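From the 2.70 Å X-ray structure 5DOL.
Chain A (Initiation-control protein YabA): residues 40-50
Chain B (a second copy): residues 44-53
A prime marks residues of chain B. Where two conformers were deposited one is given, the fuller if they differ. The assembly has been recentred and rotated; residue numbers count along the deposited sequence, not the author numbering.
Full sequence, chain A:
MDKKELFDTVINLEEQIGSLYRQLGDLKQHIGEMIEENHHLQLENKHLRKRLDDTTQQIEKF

Chain A 40-50: HLQLENKHLRK
Chain B (44-53) ENKHLRKRLD

The most unusual feature of this contact is a pair of identical asparagines that meet in the interface yet adopt different rotamers. Asn45 is t (chi1 -180°, chi2 -95°), its CA-to-CB bond directed sideways; Asn45′ is m (chi1 -67°, chi2 7°), its bond directed toward the other helix. With these rotamers, Asn45 ND2 donates to Asn45′ OD1 at 2.9 Å, with an N-H...O angle of 162°. The Asn45′ amide nitrogen then turns to the backbone, where Asn45′ ND2 donates to Leu41 O at 3.2 Å and 164°. A weak hydrogen bond also runs from Asn45′ ND2 to Glu44 OE1 (3.3 Å, 151°). Leu41 O already accepts the helical bond from Asn45 N (2.9 Å), so this carbonyl serves two donors.

Both stretches are helical throughout, with phi from -52° to -70° and psi from -33° to -62°, and each helix continues beyond its stretch at both ends. Within each helix N of residue i+4 donates to O of residue i, as in Leu48 N to Glu44 O and Leu48′ N to Glu44′ O, both 2.9 Å. The axes run in the same direction at a crossing angle of 25° and approach to 9.9 Å. Register is in step: CA of Asn45 and CA of Asn45′ are 5.8 Å apart, and CA of Leu48 and CA of Leu48′ are 6.4 Å apart. Together the stretches bury 541 Å².

Packing is of the knob-into-hole kind, the side chain of Asn45′ sitting among Leu41, Glu44, Asn45 and Leu48. One turn on, Leu48 (m, t; -65°, 177°) and Leu48′ (m, t; -78°, 170°) both point toward the opposing helix and are buried, Leu48 CB reaching Leu48′ CD1 at 4.0 Å. Further along, Leu52′, with chi1 off-well at -140° and chi2 at -77°, places CD2 4.3 Å from Leu48 O.

Charged side chains flank this apolar contact. Glu44 (t, t; chi3 4°) forms a salt bridge with Arg49′ (m, t, t; chi4 -86°): Arg49′ NH2 donates to Glu44 OE2 at 2.6 Å and 157°, while Arg49′ NE makes a weak bond to Glu44 OE2 at 3.1 Å and 133°. The carboxylate oxygen lies at the guanidinium edge, where the N-H groups point, and Leu48 CD1 covers one face. The reciprocal salt bridge joins Arg49 (chi1 -67°, chi2 off-well at -126°, chi3 -176°, chi4 -88°) to Glu44′ (t, t; chi3 23°). Its modelled separation, Arg49 NH1 to Glu44′ OE2 at 2.2 Å, is too short to be realistic, so the two charges are paired in the model, but the placing of these two atoms is uncertain and no weight rests on the length.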

# COMPACT_ATOMS: atom_id res chain seq x y z
N HIS A 40 5.52 29.94 -9.82
CA HIS A 40 5.58 31.38 -9.60
C HIS A 40 7.03 31.86 -9.58
O HIS A 40 7.36 32.92 -10.12
CB HIS A 40 4.86 31.74 -8.29
CG HIS A 40 3.47 31.17 -8.19
ND1 HIS A 40 2.86 30.91 -6.97
CD2 HIS A 40 2.58 30.81 -9.14
CE1 HIS A 40 1.66 30.42 -7.18
NE2 HIS A 40 1.46 30.35 -8.49
N LEU A 41 7.90 31.08 -8.95
CA LEU A 41 9.32 31.44 -8.89
C LEU A 41 9.94 31.48 -10.28
O LEU A 41 10.76 32.36 -10.56
CB LEU A 41 10.09 30.45 -8.02
CG LEU A 41 9.90 30.65 -6.52
CD1 LEU A 41 10.62 29.57 -5.75
CD2 LEU A 41 10.39 32.04 -6.12
N GLN A 42 9.55 30.55 -11.13
CA GLN A 42 10.07 30.52 -12.50
C GLN A 42 9.59 31.74 -13.26
O GLN A 42 10.39 32.39 -13.95
CB GLN A 42 9.66 29.25 -13.23
CG GLN A 42 10.44 28.01 -12.81
CD GLN A 42 9.92 26.75 -13.47
OE1 GLN A 42 9.01 26.80 -14.30
NE2 GLN A 42 10.47 25.60 -13.08
N LEU A 43 8.30 32.07 -13.13
CA LEU A 43 7.76 33.26 -13.80
C LEU A 43 8.43 34.57 -13.34
O LEU A 43 8.81 35.42 -14.16
CB LEU A 43 6.26 33.36 -13.58
CG LEU A 43 5.42 32.34 -14.35
CD1 LEU A 43 3.97 32.45 -13.94
CD2 LEU A 43 5.57 32.55 -15.84
N GLU A 44 8.58 34.71 -12.03
CA GLU A 44 9.25 35.85 -11.42
C GLU A 44 10.68 35.95 -11.94
O GLU A 44 11.16 37.03 -12.28
CB GLU A 44 9.25 35.73 -9.90
CG GLU A 44 9.87 36.91 -9.16
CD GLU A 44 9.96 36.68 -7.66
OE1 GLU A 44 9.59 35.58 -7.19
OE2 GLU A 44 10.39 37.61 -6.94
N ASN A 45 11.36 34.80 -12.00
CA ASN A 45 12.73 34.75 -12.50
C ASN A 45 12.81 35.23 -13.94
O ASN A 45 13.65 36.07 -14.27
CB ASN A 45 13.28 33.32 -12.38
CG ASN A 45 14.70 33.20 -12.88
OD1 ASN A 45 14.93 32.85 -14.04
ND2 ASN A 45 15.66 33.49 -12.02
N LYS A 46 11.92 34.71 -14.79
CA LYS A 46 11.81 35.17 -16.17
C LYS A 46 11.67 36.69 -16.24
O LYS A 46 12.41 37.36 -16.98
CB LYS A 46 10.62 34.52 -16.88
CG LYS A 46 10.81 33.08 -17.31
N HIS A 47 10.72 37.23 -15.48
CA HIS A 47 10.49 38.67 -15.56
C HIS A 47 11.67 39.50 -15.07
O HIS A 47 11.95 40.56 -15.62
CB HIS A 47 9.25 39.10 -14.79
CG HIS A 47 9.06 40.58 -14.80
ND1 HIS A 47 9.56 41.40 -13.81
CD2 HIS A 47 8.48 41.39 -15.71
CE1 HIS A 47 9.28 42.66 -14.11
NE2 HIS A 47 8.62 42.68 -15.25
N LEU A 48 12.33 39.03 -14.02
CA LEU A 48 13.45 39.78 -13.48
C LEU A 48 14.61 39.74 -14.46
O LEU A 48 15.32 40.73 -14.64
CB LEU A 48 13.87 39.23 -12.11
CG LEU A 48 12.79 39.39 -11.02
CD1 LEU A 48 13.24 38.76 -9.72
CD2 LEU A 48 12.43 40.85 -10.83
N ARG A 49 14.77 38.60 -15.13
CA ARG A 49 15.76 38.48 -16.20
C ARG A 49 15.48 39.46 -17.33
O ARG A 49 16.36 40.22 -17.73
CB ARG A 49 15.80 37.05 -16.74
CG ARG A 49 16.31 36.03 -15.74
CD ARG A 49 17.46 35.22 -16.31
NE ARG A 49 17.91 34.17 -15.40
CZ ARG A 49 18.83 34.35 -14.46
NH1 ARG A 49 19.18 33.33 -13.68
NH2 ARG A 49 19.40 35.53 -14.28
N LYS A 50 14.25 39.44 -17.85
CA LYS A 50 13.87 40.35 -18.93
C LYS A 50 14.07 41.81 -18.52
O LYS A 50 14.57 42.62 -19.29
CB LYS A 50 12.41 40.11 -19.34
CG LYS A 50 11.95 40.91 -20.55
CD LYS A 50 12.86 40.69 -21.76
CE LYS A 50 12.45 41.59 -22.94
NZ LYS A 50 13.39 41.49 -24.09
N GLU B 44 18.36 33.07 -6.31
CA GLU B 44 18.57 33.65 -7.64
C GLU B 44 17.74 34.90 -7.83
O GLU B 44 18.25 35.93 -8.26
CB GLU B 44 18.23 32.61 -8.71
CG GLU B 44 18.60 32.97 -10.14
CD GLU B 44 18.34 31.82 -11.09
OE1 GLU B 44 17.51 30.94 -10.76
OE2 GLU B 44 18.97 31.77 -12.17
N ASN B 45 16.45 34.81 -7.52
CA ASN B 45 15.56 35.96 -7.63
C ASN B 45 15.90 37.05 -6.62
O ASN B 45 15.74 38.24 -6.91
CB ASN B 45 14.10 35.53 -7.48
CG ASN B 45 13.63 34.66 -8.63
OD1 ASN B 45 14.41 34.26 -9.49
ND2 ASN B 45 12.33 34.35 -8.65
N LYS B 46 16.39 36.65 -5.44
CA LYS B 46 16.85 37.64 -4.47
C LYS B 46 17.98 38.50 -5.04
O LYS B 46 17.93 39.74 -5.02
CB LYS B 46 17.31 36.94 -3.19
CG LYS B 46 17.93 37.87 -2.17
N HIS B 47 19.00 37.83 -5.56
CA HIS B 47 20.14 38.52 -6.16
C HIS B 47 19.74 39.31 -7.40
O HIS B 47 20.27 40.41 -7.66
CB HIS B 47 21.24 37.52 -6.49
CG HIS B 47 21.90 36.93 -5.28
ND1 HIS B 47 21.65 37.39 -4.00
CD2 HIS B 47 22.79 35.92 -5.14
CE1 HIS B 47 22.36 36.69 -3.14
NE2 HIS B 47 23.06 35.79 -3.81
N LEU B 48 18.80 38.77 -8.17
CA LEU B 48 18.27 39.47 -9.33
C LEU B 48 17.61 40.78 -8.90
O LEU B 48 17.72 41.79 -9.59
CB LEU B 48 17.27 38.60 -10.09
CG LEU B 48 17.85 37.50 -10.98
CD1 LEU B 48 16.76 36.57 -11.48
CD2 LEU B 48 18.61 38.10 -12.15
N ARG B 49 16.94 40.75 -7.76
CA ARG B 49 16.35 41.96 -7.20
C ARG B 49 17.43 42.91 -6.69
O ARG B 49 17.26 44.13 -6.74
CB ARG B 49 15.37 41.62 -6.08
CG ARG B 49 14.04 41.10 -6.58
CD ARG B 49 13.08 40.79 -5.45
NE ARG B 49 11.87 40.16 -5.95
CZ ARG B 49 10.81 40.82 -6.41
NH1 ARG B 49 10.81 42.15 -6.41
NH2 ARG B 49 9.76 40.16 -6.85
N LYS B 50 18.54 42.36 -6.20
CA LYS B 50 19.69 43.20 -5.85
C LYS B 50 20.15 44.00 -7.06
O LYS B 50 20.13 45.24 -7.05
CB LYS B 50 20.86 42.35 -5.32
CG LYS B 50 20.63 41.69 -3.97
CD LYS B 50 21.89 40.97 -3.51
CE LYS B 50 21.71 40.31 -2.16
NZ LYS B 50 22.96 39.67 -1.67
N ARG B 51 20.58 43.29 -8.10
CA ARG B 51 21.07 43.92 -9.32
C ARG B 51 20.05 44.87 -9.93
O ARG B 51 20.41 45.93 -10.44
CB ARG B 51 21.47 42.86 -10.35
CG ARG B 51 22.66 42.01 -9.95
CD ARG B 51 23.96 42.52 -10.56
NE ARG B 51 24.31 43.87 -10.11
CZ ARG B 51 24.15 44.96 -10.85
NH1 ARG B 51 24.49 46.15 -10.36
NH2 ARG B 51 23.64 44.87 -12.07
N LEU B 52 18.78 44.49 -9.86
CA LEU B 52 17.71 45.32 -10.39
C LEU B 52 17.61 46.64 -9.62
O LEU B 52 17.46 47.71 -10.20
CB LEU B 52 16.37 44.57 -10.35
CG LEU B 52 15.43 44.73 -11.54
CD1 LEU B 52 14.72 46.08 -11.49
CD2 LEU B 52 16.20 44.59 -12.85
N ASP B 53 17.72 46.54 -8.29
CA ASP B 53 17.70 47.71 -7.42
C ASP B 53 18.87 48.64 -7.74
O ASP B 53 18.69 49.86 -7.91
CB ASP B 53 17.74 47.28 -5.95